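Long-range contact in possible galactose mutarotase (Streptomyces platensis subsp. rosaceus, PDB 4RNL), which probably interconverts the alpha and beta anomers of galactose or a related aldose, as aldose 1-epimerases do, although its function is unproven: residues A[267-276]-A[332-343]. Sequence-based numbering, arbitrary orientation.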
loop_
_atom_site.group_PDB
_atom_site.type_symbol
_atom_site.label_atom_id
_atom_site.label_comp_id
_atom_site.label_asym_id
_atom_site.label_seq_id
_atom_site.Cartn_x
_atom_site.Cartn_y
_atom_site.Cartn_z
ATOM N N GLY A 267 0.179 23.116 -1.339
ATOM C CA GLY A 267 -0.577 23.023 -2.574
ATOM C C GLY A 267 -0.466 21.704 -3.315
ATOM O O GLY A 267 -1.051 21.569 -4.393
ATOM N N ARG A 268 0.257 20.729 -2.762
ATOM C CA ARG A 268 0.388 19.429 -3.423
ATOM C C ARG A 268 -0.917 18.644 -3.363
ATOM O O ARG A 268 -1.593 18.620 -2.334
ATOM C CB ARG A 268 1.520 18.594 -2.808
ATOM C CG ARG A 268 2.910 19.187 -3.048
ATOM C CD ARG A 268 4.017 18.147 -2.819
ATOM N NE ARG A 268 5.350 18.759 -2.872
ATOM C CZ ARG A 268 5.903 19.441 -1.873
ATOM N NH1 ARG A 268 5.244 19.600 -0.728
ATOM N NH2 ARG A 268 7.111 19.964 -2.015
ATOM N N ALA A 269 -1.263 18.010 -4.478
ATOM C CA ALA A 269 -2.492 17.228 -4.574
ATOM C C ALA A 269 -2.187 15.842 -5.103
ATOM O O ALA A 269 -1.313 15.674 -5.955
ATOM C CB ALA A 269 -3.489 17.922 -5.490
ATOM N N LEU A 270 -2.925 14.857 -4.601
ATOM C CA LEU A 270 -2.847 13.485 -5.092
ATOM C C LEU A 270 -4.225 13.021 -5.517
ATOM O O LEU A 270 -5.200 13.202 -4.779
ATOM C CB LEU A 270 -2.360 12.558 -3.983
ATOM C CG LEU A 270 -2.484 11.052 -4.238
ATOM C CD1 LEU A 270 -1.492 10.604 -5.313
ATOM C CD2 LEU A 270 -2.246 10.301 -2.947
ATOM N N ALA A 271 -4.299 12.443 -6.711
ATOM C CA ALA A 271 -5.489 11.724 -7.154
ATOM C C ALA A 271 -5.105 10.259 -7.247
ATOM O O ALA A 271 -4.174 9.897 -7.980
ATOM C CB ALA A 271 -5.965 12.244 -8.508
ATOM N N LEU A 272 -5.810 9.421 -6.497
ATOM C CA LEU A 272 -5.509 7.996 -6.425
ATOM C C LEU A 272 -6.567 7.243 -7.218
ATOM O O LEU A 272 -7.762 7.345 -6.909
ATOM C CB LEU A 272 -5.561 7.537 -4.956
ATOM C CG LEU A 272 -5.079 6.116 -4.640
ATOM C CD1 LEU A 272 -3.626 5.963 -5.030
ATOM C CD2 LEU A 272 -5.259 5.754 -3.170
ATOM N N ALA A 273 -6.135 6.492 -8.229
ATOM C CA ALA A 273 -7.058 5.710 -9.058
ATOM C C ALA A 273 -6.760 4.233 -8.891
ATOM O O ALA A 273 -5.598 3.847 -8.737
ATOM C CB ALA A 273 -6.952 6.120 -10.510
ATOM N N THR A 274 -7.800 3.398 -8.913
ATOM C CA THR A 274 -7.590 1.975 -8.686
ATOM C C THR A 274 -8.676 1.109 -9.297
ATOM O O THR A 274 -9.783 1.573 -9.572
ATOM C CB THR A 274 -7.475 1.653 -7.174
ATOM O OG1 THR A 274 -7.009 0.309 -6.995
ATOM C CG2 THR A 274 -8.825 1.818 -6.468
ATOM N N THR A 275 -8.336 -0.159 -9.505
ATOM C CA THR A 275 -9.287 -1.184 -9.919
ATOM C C THR A 275 -9.955 -1.822 -8.697
ATOM O O THR A 275 -10.972 -2.509 -8.813
ATOM C CB THR A 275 -8.558 -2.294 -10.677
ATOM O OG1 THR A 275 -7.445 -2.732 -9.890
ATOM C CG2 THR A 275 -8.047 -1.777 -12.026
ATOM N N GLU A 276 -9.367 -1.605 -7.525
ATOM C CA GLU A 276 -9.804 -2.282 -6.294
ATOM C C GLU A 276 -11.162 -1.811 -5.778
ATOM O O GLU A 276 -11.567 -0.670 -6.026
ATOM C CB GLU A 276 -8.749 -2.070 -5.197
ATOM C CG GLU A 276 -7.433 -2.789 -5.465
ATOM C CD GLU A 276 -7.541 -4.296 -5.277
ATOM O OE1 GLU A 276 -8.349 -4.743 -4.437
ATOM O OE2 GLU A 276 -6.818 -5.043 -5.971
ATOM N N TYR A 332 -4.651 -12.878 -11.827
ATOM C CA TYR A 332 -4.933 -11.804 -10.882
ATOM C C TYR A 332 -4.292 -10.543 -11.431
ATOM O O TYR A 332 -3.139 -10.571 -11.861
ATOM C CB TYR A 332 -4.326 -12.146 -9.508
ATOM C CG TYR A 332 -4.338 -11.027 -8.484
ATOM C CD1 TYR A 332 -5.425 -10.839 -7.643
ATOM C CD2 TYR A 332 -3.248 -10.179 -8.336
ATOM C CE1 TYR A 332 -5.439 -9.825 -6.696
ATOM C CE2 TYR A 332 -3.254 -9.162 -7.391
ATOM C CZ TYR A 332 -4.352 -8.989 -6.577
ATOM O OH TYR A 332 -4.348 -7.984 -5.632
ATOM N N ARG A 333 -5.040 -9.443 -11.437
ATOM C CA ARG A 333 -4.485 -8.156 -11.854
ATOM C C ARG A 333 -5.072 -7.036 -11.017
ATOM O O ARG A 333 -6.289 -6.928 -10.861
ATOM C CB ARG A 333 -4.745 -7.874 -13.337
ATOM C CG ARG A 333 -4.124 -6.540 -13.822
ATOM C CD ARG A 333 -4.535 -6.171 -15.257
ATOM N NE ARG A 333 -3.750 -5.046 -15.768
ATOM C CZ ARG A 333 -4.066 -3.766 -15.580
ATOM N NH1 ARG A 333 -5.159 -3.439 -14.905
ATOM N NH2 ARG A 333 -3.283 -2.811 -16.064
ATOM N N SER A 334 -4.204 -6.196 -10.477
ATOM C CA SER A 334 -4.659 -5.033 -9.738
ATOM C C SER A 334 -3.825 -3.846 -10.180
ATOM O O SER A 334 -2.637 -3.992 -10.457
ATOM C CB SER A 334 -4.506 -5.262 -8.240
ATOM O OG SER A 334 -5.021 -4.157 -7.531
ATOM N N GLU A 335 -4.439 -2.674 -10.271
ATOM C CA GLU A 335 -3.712 -1.510 -10.753
ATOM C C GLU A 335 -4.108 -0.282 -9.965
ATOM O O GLU A 335 -5.295 0.002 -9.795
ATOM C CB GLU A 335 -3.976 -1.288 -12.250
ATOM C CG GLU A 335 -3.368 0.020 -12.788
ATOM C CD GLU A 335 -3.667 0.259 -14.263
ATOM O OE1 GLU A 335 -4.473 -0.493 -14.842
ATOM O OE2 GLU A 335 -3.098 1.211 -14.846
ATOM N N THR A 336 -3.102 0.434 -9.479
ATOM C CA THR A 336 -3.316 1.658 -8.728
ATOM C C THR A 336 -2.385 2.739 -9.287
ATOM O O THR A 336 -1.237 2.463 -9.643
ATOM C CB THR A 336 -3.108 1.419 -7.213
ATOM O OG1 THR A 336 -4.095 0.476 -6.744
ATOM C CG2 THR A 336 -3.272 2.722 -6.435
ATOM N N VAL A 337 -2.900 3.956 -9.428
ATOM C CA VAL A 337 -2.106 5.049 -9.978
ATOM C C VAL A 337 -2.123 6.206 -8.993
ATOM O O VAL A 337 -3.185 6.613 -8.519
ATOM C CB VAL A 337 -2.664 5.543 -11.330
ATOM C CG1 VAL A 337 -1.772 6.650 -11.898
ATOM C CG2 VAL A 337 -2.793 4.394 -12.327
ATOM N N TYR A 338 -0.938 6.717 -8.669
ATOM C CA TYR A 338 -0.811 7.875 -7.802
ATOM C C TYR A 338 -0.464 9.057 -8.692
ATOM O O TYR A 338 0.669 9.161 -9.154
ATOM C CB TYR A 338 0.333 7.667 -6.811
ATOM C CG TYR A 338 0.152 6.520 -5.836
ATOM C CD1 TYR A 338 0.311 5.198 -6.241
ATOM C CD2 TYR A 338 -0.134 6.770 -4.500
ATOM C CE1 TYR A 338 0.163 4.151 -5.342
ATOM C CE2 TYR A 338 -0.275 5.737 -3.594
ATOM C CZ TYR A 338 -0.127 4.432 -4.021
ATOM O OH TYR A 338 -0.278 3.410 -3.112
ATOM N N ALA A 339 -1.426 9.943 -8.937
ATOM C CA ALA A 339 -1.201 11.083 -9.827
ATOM C C ALA A 339 -1.055 12.370 -9.022
ATOM O O ALA A 339 -2.000 12.812 -8.365
ATOM C CB ALA A 339 -2.342 11.210 -10.843
ATOM N N PHE A 340 0.135 12.966 -9.076
ATOM C CA PHE A 340 0.419 14.174 -8.307
ATOM C C PHE A 340 0.251 15.416 -9.162
ATOM O O PHE A 340 0.537 15.406 -10.360
ATOM C CB PHE A 340 1.839 14.124 -7.713
ATOM C CG PHE A 340 2.022 13.039 -6.681
ATOM C CD1 PHE A 340 2.327 11.740 -7.065
ATOM C CD2 PHE A 340 1.862 13.317 -5.325
ATOM C CE1 PHE A 340 2.480 10.732 -6.110
ATOM C CE2 PHE A 340 2.013 12.325 -4.374
ATOM C CZ PHE A 340 2.313 11.025 -4.765
ATOM N N SER A 341 -0.213 16.492 -8.536
ATOM C CA SER A 341 -0.382 17.775 -9.210
ATOM C C SER A 341 -0.364 18.841 -8.135
ATOM O O SER A 341 -0.031 18.552 -6.983
ATOM C CB SER A 341 -1.708 17.819 -9.966
ATOM O OG SER A 341 -2.798 17.641 -9.076
ATOM N N VAL A 342 -0.740 20.064 -8.491
ATOM C CA VAL A 342 -0.832 21.136 -7.498
ATOM C C VAL A 342 -2.110 21.923 -7.697
ATOM O O VAL A 342 -2.701 21.886 -8.777
ATOM C CB VAL A 342 0.369 22.108 -7.551
ATOM C CG1 VAL A 342 1.663 21.382 -7.215
ATOM C CG2 VAL A 342 0.461 22.776 -8.913
ATOM N N ARG A 343 -2.540 22.617 -6.643
ATOM C CA ARG A 343 -3.651 23.566 -6.715
ATOM C C ARG A 343 -3.214 24.906 -6.144
ATOM O O ARG A 343 -2.307 24.979 -5.304
ATOM C CB ARG A 343 -4.844 23.087 -5.893
ATOM C CG ARG A 343 -5.332 21.691 -6.170
ATOM C CD ARG A 343 -6.627 21.453 -5.397
ATOM N NE ARG A 343 -6.944 20.035 -5.275
ATOM C CZ ARG A 343 -7.760 19.534 -4.352
ATOM N NH1 ARG A 343 -8.336 20.339 -3.474
ATOM N NH2 ARG A 343 -7.990 18.226 -4.298
ATOM O OXT ARG A 343 -3.777 25.946 -6.489
HETATM O O HOH W 1 -6.508 16.081 -5.035
HETATM O O HOH W 2 -6.442 -7.392 -4.391
#
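With CG anti to the backbone N in both L270 (chi1 168°) and L272 (chi1 -171°), each leucine leans across to the neighbouring strand and lays its CD1 over an aromatic face. L270 CD1 sits 4.0 Å from the F340 ring centroid and L272 CD1 3.7 Å from that of Y338, two CH-pi contacts displaced toward the ring rims. Farther along this face, T274 and T336 lie side by side, their OG1 atoms hydrogen-bonded at 2.9 Å, and T336 OG1 continues to T309. T274 OG1 also accepts from E276 N, forming an ST turn as strand 268-274 ends. Beyond the last bridge, T275 OG1 takes E335 N at 3.0 Å, illustrating how a side-chain hydroxyl can carry a beta ladder one step further. A valine at T275 would probably leave that N-H without its mate and weaken the pairing here. S334 OG then donates to the anti lone pair of E276 OE2 (2.5 Å); E276 OE1 is hydrogen-bonded to H311 ND1, and a water joins OE2 to Y332 OH, itself hydrogen-bonded to L179 N. Hydrogen-bonded pairs A269–S341, A271–A339 and A273–V337 alternate with non-hydrogen-bonded ones, an antiparallel ladder joining two central strands of the large beta-sandwich characteristic of the galactose mutarotase fold.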